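Local coordinates for putative uncharacterized protein (Bacteroides vulgatus, PDB 4F7A) that probably binds glycans, perhaps mucin O-glycans, at the cell surface as a SusD-like outer-membrane lipoprotein with a TPR-like helical fold, at residues S84-H98 with I128-G141. Numbering follows the deposited sequence.
Sequences SAWNYTYNYIFPVAH and ITDTYGPIVYSKFG
Helix 84-98 runs nearly antiparallel to the short helical end 128-132, at 150° with the axes 10.1 Å apart; the chain reverses at G133 and runs along helix 84-98 toward its C-terminal end, with a type I turn from Y137 to F140. At the helical end, I128 is a knob set among A85, W86, T89 and Y90; its CD1 meets T89 OG1 tip to tip. That hydroxyl is bonded to A85 O, which also takes T89 N from the opposite face of its plane. Y132 OH has two backbone partners: it accepts the N-H of W86, N to OH 3.0 Å and nearly straight at 161°, and donates to T82 O. The indole of W86, its CG anti to the backbone N, brings its six-membered edge to the face of the Y132 ring, a T-shaped pair with planes at 85°. Replacing Y132 with a phenylalanine would probably leave the W86 N-H and T82 O without this shared partner.

Further along, Y90 lays its CE2 over the centre of the W86 ring and sends its OH across to V136 O, 2.6 Å away, somewhat out of the carbonyl plane. Past it comes an aromatic cluster. F94 pushes CE2 onto the face of F140, 3.2 Å from F140 CG, while its CZ lies 3.9 Å from Y137 CD1. F140 in turn puts its own edge over H98, CD2 3.5 Å from H98 CG. A water joins H98 NE2 to G141 O. The contact docks the loop after helix 111-132 along its neighbour in the helical array: apolar packing and ring contacts make up most of it, while Y132 OH ties the helical end to the backbone of helix 84-98 and Y90 OH ties the loop through V136 O.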
loop_
_atom_site.group_PDB
_atom_site.type_symbol
_atom_site.label_atom_id
_atom_site.label_comp_id
_atom_site.label_asym_id
_atom_site.label_seq_id
_atom_site.Cartn_x
_atom_site.Cartn_y
_atom_site.Cartn_z
ATOM N N SER A 84 2.105 13.314 8.162
ATOM C CA SER A 84 2.710 13.649 6.885
ATOM C C SER A 84 1.932 13.221 5.646
ATOM O O SER A 84 1.831 13.992 4.693
ATOM C CB SER A 84 4.146 13.131 6.822
ATOM O OG SER A 84 4.972 13.967 7.609
ATOM N N ALA A 85 1.382 12.011 5.644
ATOM C CA ALA A 85 0.626 11.538 4.482
ATOM C C ALA A 85 -0.539 12.515 4.210
ATOM O O ALA A 85 -0.736 12.986 3.079
ATOM C CB ALA A 85 0.130 10.118 4.708
ATOM N N TRP A 86 -1.268 12.856 5.270
ATOM C CA TRP A 86 -2.339 13.860 5.188
ATOM C C TRP A 86 -1.814 15.212 4.659
ATOM O O TRP A 86 -2.301 15.729 3.641
ATOM C CB TRP A 86 -3.005 14.068 6.573
ATOM C CG TRP A 86 -4.153 15.033 6.525
ATOM C CD1 TRP A 86 -4.072 16.392 6.430
ATOM C CD2 TRP A 86 -5.554 14.716 6.583
ATOM N NE1 TRP A 86 -5.336 16.936 6.404
ATOM C CE2 TRP A 86 -6.262 15.929 6.491
ATOM C CE3 TRP A 86 -6.276 13.521 6.698
ATOM C CZ2 TRP A 86 -7.661 15.992 6.509
ATOM C CZ3 TRP A 86 -7.694 13.585 6.683
ATOM C CH2 TRP A 86 -8.357 14.805 6.599
ATOM N N ASN A 87 -0.801 15.750 5.326
ATOM C CA ASN A 87 -0.361 17.122 5.073
ATOM C C ASN A 87 0.151 17.311 3.631
ATOM O O ASN A 87 -0.248 18.248 2.917
ATOM C CB ASN A 87 0.736 17.531 6.058
ATOM C CG ASN A 87 0.246 17.648 7.502
ATOM O OD1 ASN A 87 -0.961 17.706 7.765
ATOM N ND2 ASN A 87 1.198 17.688 8.454
ATOM N N TYR A 88 1.026 16.409 3.205
ATOM C CA TYR A 88 1.624 16.514 1.883
ATOM C C TYR A 88 0.599 16.303 0.786
ATOM O O TYR A 88 0.626 16.985 -0.236
ATOM C CB TYR A 88 2.820 15.561 1.753
ATOM C CG TYR A 88 3.992 15.954 2.648
ATOM C CD1 TYR A 88 4.400 17.279 2.757
ATOM C CD2 TYR A 88 4.690 14.998 3.392
ATOM C CE1 TYR A 88 5.465 17.648 3.594
ATOM C CE2 TYR A 88 5.776 15.351 4.207
ATOM C CZ TYR A 88 6.148 16.678 4.310
ATOM O OH TYR A 88 7.203 17.048 5.126
ATOM N N THR A 89 -0.306 15.361 0.984
ATOM C CA THR A 89 -1.295 15.060 -0.012
ATOM C C THR A 89 -2.287 16.226 -0.163
ATOM O O THR A 89 -2.555 16.661 -1.277
ATOM C CB THR A 89 -2.034 13.745 0.284
ATOM O OG1 THR A 89 -1.094 12.663 0.336
ATOM C CG2 THR A 89 -3.039 13.465 -0.809
ATOM N N TYR A 90 -2.787 16.761 0.944
ATOM C CA TYR A 90 -3.722 17.882 0.875
ATOM C C TYR A 90 -3.056 19.202 0.499
ATOM O O TYR A 90 -3.669 20.023 -0.163
ATOM C CB TYR A 90 -4.506 18.029 2.173
ATOM C CG TYR A 90 -5.637 17.026 2.260
ATOM C CD1 TYR A 90 -6.767 17.152 1.442
ATOM C CD2 TYR A 90 -5.570 15.952 3.130
ATOM C CE1 TYR A 90 -7.815 16.224 1.526
ATOM C CE2 TYR A 90 -6.592 15.027 3.227
ATOM C CZ TYR A 90 -7.714 15.165 2.419
ATOM O OH TYR A 90 -8.725 14.245 2.531
ATOM N N ASN A 91 -1.799 19.393 0.880
ATOM C CA ASN A 91 -1.108 20.624 0.507
ATOM C C ASN A 91 -0.764 20.683 -0.972
ATOM O O ASN A 91 -0.904 21.734 -1.588
ATOM C CB ASN A 91 0.160 20.830 1.348
ATOM C CG ASN A 91 -0.159 21.335 2.739
ATOM O OD1 ASN A 91 -1.239 21.864 2.965
ATOM N ND2 ASN A 91 0.756 21.151 3.670
ATOM N N TYR A 92 -0.327 19.561 -1.540
ATOM C CA TYR A 92 0.287 19.585 -2.871
ATOM C C TYR A 92 -0.352 18.765 -3.989
ATOM O O TYR A 92 -0.145 19.076 -5.154
ATOM C CB TYR A 92 1.767 19.191 -2.736
ATOM C CG TYR A 92 2.525 20.102 -1.777
ATOM C CD1 TYR A 92 2.724 21.450 -2.064
ATOM C CD2 TYR A 92 3.041 19.608 -0.600
ATOM C CE1 TYR A 92 3.408 22.273 -1.175
ATOM C CE2 TYR A 92 3.721 20.418 0.286
ATOM C CZ TYR A 92 3.901 21.740 0.003
ATOM O OH TYR A 92 4.578 22.500 0.929
ATOM N N ILE A 93 -1.086 17.710 -3.657
ATOM C CA ILE A 93 -1.445 16.701 -4.630
ATOM C C ILE A 93 -2.953 16.682 -4.900
ATOM O O ILE A 93 -3.385 16.828 -6.045
ATOM C CB ILE A 93 -0.965 15.313 -4.180
ATOM C CG1 ILE A 93 0.547 15.341 -3.881
ATOM C CG2 ILE A 93 -1.311 14.218 -5.241
ATOM C CD1 ILE A 93 1.452 15.974 -4.999
ATOM N N PHE A 94 -3.743 16.534 -3.843
ATOM C CA PHE A 94 -5.192 16.486 -4.008
ATOM C C PHE A 94 -5.759 17.747 -4.671
ATOM O O PHE A 94 -6.623 17.646 -5.535
ATOM C CB PHE A 94 -5.880 16.145 -2.675
ATOM C CG PHE A 94 -7.361 15.888 -2.800
ATOM C CD1 PHE A 94 -7.843 14.926 -3.668
ATOM C CD2 PHE A 94 -8.262 16.614 -2.064
ATOM C CE1 PHE A 94 -9.204 14.694 -3.803
ATOM C CE2 PHE A 94 -9.622 16.359 -2.178
ATOM C CZ PHE A 94 -10.088 15.405 -3.057
ATOM N N PRO A 95 -5.270 18.935 -4.304
ATOM C CA PRO A 95 -5.863 20.108 -4.968
ATOM C C PRO A 95 -5.605 20.119 -6.479
ATOM O O PRO A 95 -6.437 20.628 -7.248
ATOM C CB PRO A 95 -5.200 21.306 -4.287
ATOM C CG PRO A 95 -4.466 20.758 -3.102
ATOM C CD PRO A 95 -4.418 19.281 -3.158
ATOM N N VAL A 96 -4.480 19.532 -6.893
ATOM C CA VAL A 96 -4.172 19.376 -8.308
ATOM C C VAL A 96 -5.060 18.337 -8.980
ATOM O O VAL A 96 -5.498 18.555 -10.108
ATOM C CB VAL A 96 -2.668 19.071 -8.535
ATOM C CG1 VAL A 96 -2.365 18.929 -10.010
ATOM C CG2 VAL A 96 -1.824 20.218 -7.915
ATOM N N ALA A 97 -5.327 17.209 -8.309
ATOM C CA ALA A 97 -6.237 16.206 -8.848
ATOM C C ALA A 97 -7.629 16.784 -8.999
ATOM O O ALA A 97 -8.342 16.469 -9.963
ATOM C CB ALA A 97 -6.291 14.970 -7.952
ATOM N N HIS A 98 -8.024 17.617 -8.032
ATOM C CA HIS A 98 -9.330 18.271 -8.099
ATOM C C HIS A 98 -9.378 19.279 -9.260
ATOM O O HIS A 98 -10.337 19.271 -10.052
ATOM C CB HIS A 98 -9.654 18.938 -6.772
ATOM C CG HIS A 98 -10.999 19.572 -6.754
ATOM N ND1 HIS A 98 -12.159 18.830 -6.729
ATOM C CD2 HIS A 98 -11.374 20.872 -6.793
ATOM C CE1 HIS A 98 -13.198 19.651 -6.747
ATOM N NE2 HIS A 98 -12.748 20.895 -6.781
ATOM N N ILE A 128 -4.999 7.475 1.699
ATOM C CA ILE A 128 -5.185 8.404 2.823
ATOM C C ILE A 128 -6.316 7.950 3.759
ATOM O O ILE A 128 -6.125 7.923 4.970
ATOM C CB ILE A 128 -5.425 9.862 2.312
ATOM C CG1 ILE A 128 -4.265 10.299 1.388
ATOM C CG2 ILE A 128 -5.625 10.834 3.478
ATOM C CD1 ILE A 128 -2.857 10.210 2.032
ATOM N N THR A 129 -7.483 7.590 3.222
ATOM C CA THR A 129 -8.531 7.076 4.093
ATOM C C THR A 129 -8.067 5.800 4.758
ATOM O O THR A 129 -8.403 5.571 5.909
ATOM C CB THR A 129 -9.928 6.859 3.419
ATOM O OG1 THR A 129 -10.845 6.362 4.418
ATOM C CG2 THR A 129 -9.850 5.865 2.280
ATOM N N ASP A 130 -7.301 4.976 4.062
ATOM C CA ASP A 130 -6.827 3.724 4.688
ATOM C C ASP A 130 -5.819 3.979 5.841
ATOM O O ASP A 130 -5.591 3.103 6.686
ATOM C CB ASP A 130 -6.224 2.777 3.638
ATOM C CG ASP A 130 -7.262 2.179 2.706
ATOM O OD1 ASP A 130 -8.501 2.335 2.944
ATOM O OD2 ASP A 130 -6.828 1.568 1.705
ATOM N N THR A 131 -5.221 5.173 5.853
ATOM C CA THR A 131 -4.326 5.585 6.923
ATOM C C THR A 131 -5.098 6.143 8.139
ATOM O O THR A 131 -4.851 5.732 9.252
ATOM C CB THR A 131 -3.324 6.632 6.395
ATOM O OG1 THR A 131 -2.552 6.051 5.338
ATOM C CG2 THR A 131 -2.393 7.116 7.502
ATOM N N TYR A 132 -6.056 7.046 7.904
ATOM C CA TYR A 132 -6.667 7.855 8.963
ATOM C C TYR A 132 -8.123 7.523 9.252
ATOM O O TYR A 132 -8.618 7.818 10.334
ATOM C CB TYR A 132 -6.574 9.358 8.596
ATOM C CG TYR A 132 -5.156 9.846 8.363
ATOM C CD1 TYR A 132 -4.311 10.117 9.441
ATOM C CD2 TYR A 132 -4.657 10.028 7.077
ATOM C CE1 TYR A 132 -2.988 10.546 9.245
ATOM C CE2 TYR A 132 -3.342 10.440 6.866
ATOM C CZ TYR A 132 -2.524 10.727 7.954
ATOM O OH TYR A 132 -1.234 11.135 7.759
ATOM N N GLY A 133 -8.823 6.973 8.274
ATOM C CA GLY A 133 -10.261 6.813 8.344
ATOM C C GLY A 133 -11.007 7.894 7.595
ATOM O O GLY A 133 -10.887 8.024 6.380
ATOM N N PRO A 134 -11.785 8.702 8.318
ATOM C CA PRO A 134 -12.471 9.801 7.665
ATOM C C PRO A 134 -11.505 10.740 6.924
ATOM O O PRO A 134 -10.384 11.004 7.383
ATOM C CB PRO A 134 -13.163 10.523 8.825
ATOM C CG PRO A 134 -13.380 9.426 9.871
ATOM C CD PRO A 134 -12.215 8.498 9.716
ATOM N N ILE A 135 -11.943 11.239 5.780
ATOM C CA ILE A 135 -11.136 12.203 5.030
ATOM C C ILE A 135 -12.034 13.250 4.408
ATOM O O ILE A 135 -13.264 13.138 4.442
ATOM C CB ILE A 135 -10.301 11.515 3.920
ATOM C CG1 ILE A 135 -11.192 10.843 2.861
ATOM C CG2 ILE A 135 -9.287 10.477 4.539
ATOM C CD1 ILE A 135 -10.421 10.424 1.533
ATOM N N VAL A 136 -11.419 14.272 3.825
ATOM C CA VAL A 136 -12.125 15.199 2.968
ATOM C C VAL A 136 -11.984 14.702 1.525
ATOM O O VAL A 136 -10.853 14.589 1.002
ATOM C CB VAL A 136 -11.584 16.648 3.103
ATOM C CG1 VAL A 136 -12.297 17.568 2.121
ATOM C CG2 VAL A 136 -11.768 17.168 4.529
ATOM N N TYR A 137 -13.113 14.389 0.882
ATOM C CA TYR A 137 -13.081 13.861 -0.480
ATOM C C TYR A 137 -14.279 14.298 -1.293
ATOM O O TYR A 137 -14.165 15.232 -2.114
ATOM C CB TYR A 137 -12.918 12.334 -0.471
ATOM C CG TYR A 137 -12.664 11.754 -1.832
ATOM C CD1 TYR A 137 -11.398 11.807 -2.397
ATOM C CD2 TYR A 137 -13.684 11.163 -2.564
ATOM C CE1 TYR A 137 -11.162 11.324 -3.687
ATOM C CE2 TYR A 137 -13.449 10.647 -3.843
ATOM C CZ TYR A 137 -12.181 10.730 -4.391
ATOM O OH TYR A 137 -11.920 10.227 -5.636
ATOM N N SER A 138 -15.442 13.681 -1.067
ATOM C CA SER A 138 -16.602 13.965 -1.941
ATOM C C SER A 138 -17.044 15.417 -1.835
ATOM O O SER A 138 -17.627 15.971 -2.778
ATOM C CB SER A 138 -17.778 13.014 -1.644
ATOM O OG SER A 138 -18.431 13.381 -0.448
ATOM N N LYS A 139 -16.745 16.066 -0.716
ATOM C CA LYS A 139 -17.172 17.453 -0.535
ATOM C C LYS A 139 -16.054 18.490 -0.747
ATOM O O LYS A 139 -16.260 19.676 -0.527
ATOM C CB LYS A 139 -17.838 17.610 0.820
ATOM C CG LYS A 139 -19.120 16.760 0.887
ATOM C CD LYS A 139 -19.858 16.849 2.215
ATOM C CE LYS A 139 -19.177 16.014 3.290
ATOM N NZ LYS A 139 -19.933 15.964 4.631
ATOM N N PHE A 140 -14.888 18.044 -1.193
ATOM C CA PHE A 140 -13.771 18.962 -1.420
ATOM C C PHE A 140 -14.159 20.062 -2.413
ATOM O O PHE A 140 -14.790 19.799 -3.438
ATOM C CB PHE A 140 -12.542 18.216 -1.918
ATOM C CG PHE A 140 -11.316 19.086 -2.044
ATOM C CD1 PHE A 140 -10.518 19.356 -0.927
ATOM C CD2 PHE A 140 -10.963 19.641 -3.268
ATOM C CE1 PHE A 140 -9.381 20.160 -1.028
ATOM C CE2 PHE A 140 -9.825 20.449 -3.385
ATOM C CZ PHE A 140 -9.035 20.711 -2.270
ATOM N N GLY A 141 -13.814 21.301 -2.065
ATOM C CA GLY A 141 -14.104 22.469 -2.907
ATOM C C GLY A 141 -15.567 22.810 -3.095
ATOM O O GLY A 141 -15.888 23.614 -3.969
HETATM O O HOH W 1 -14.742 22.996 -6.644
#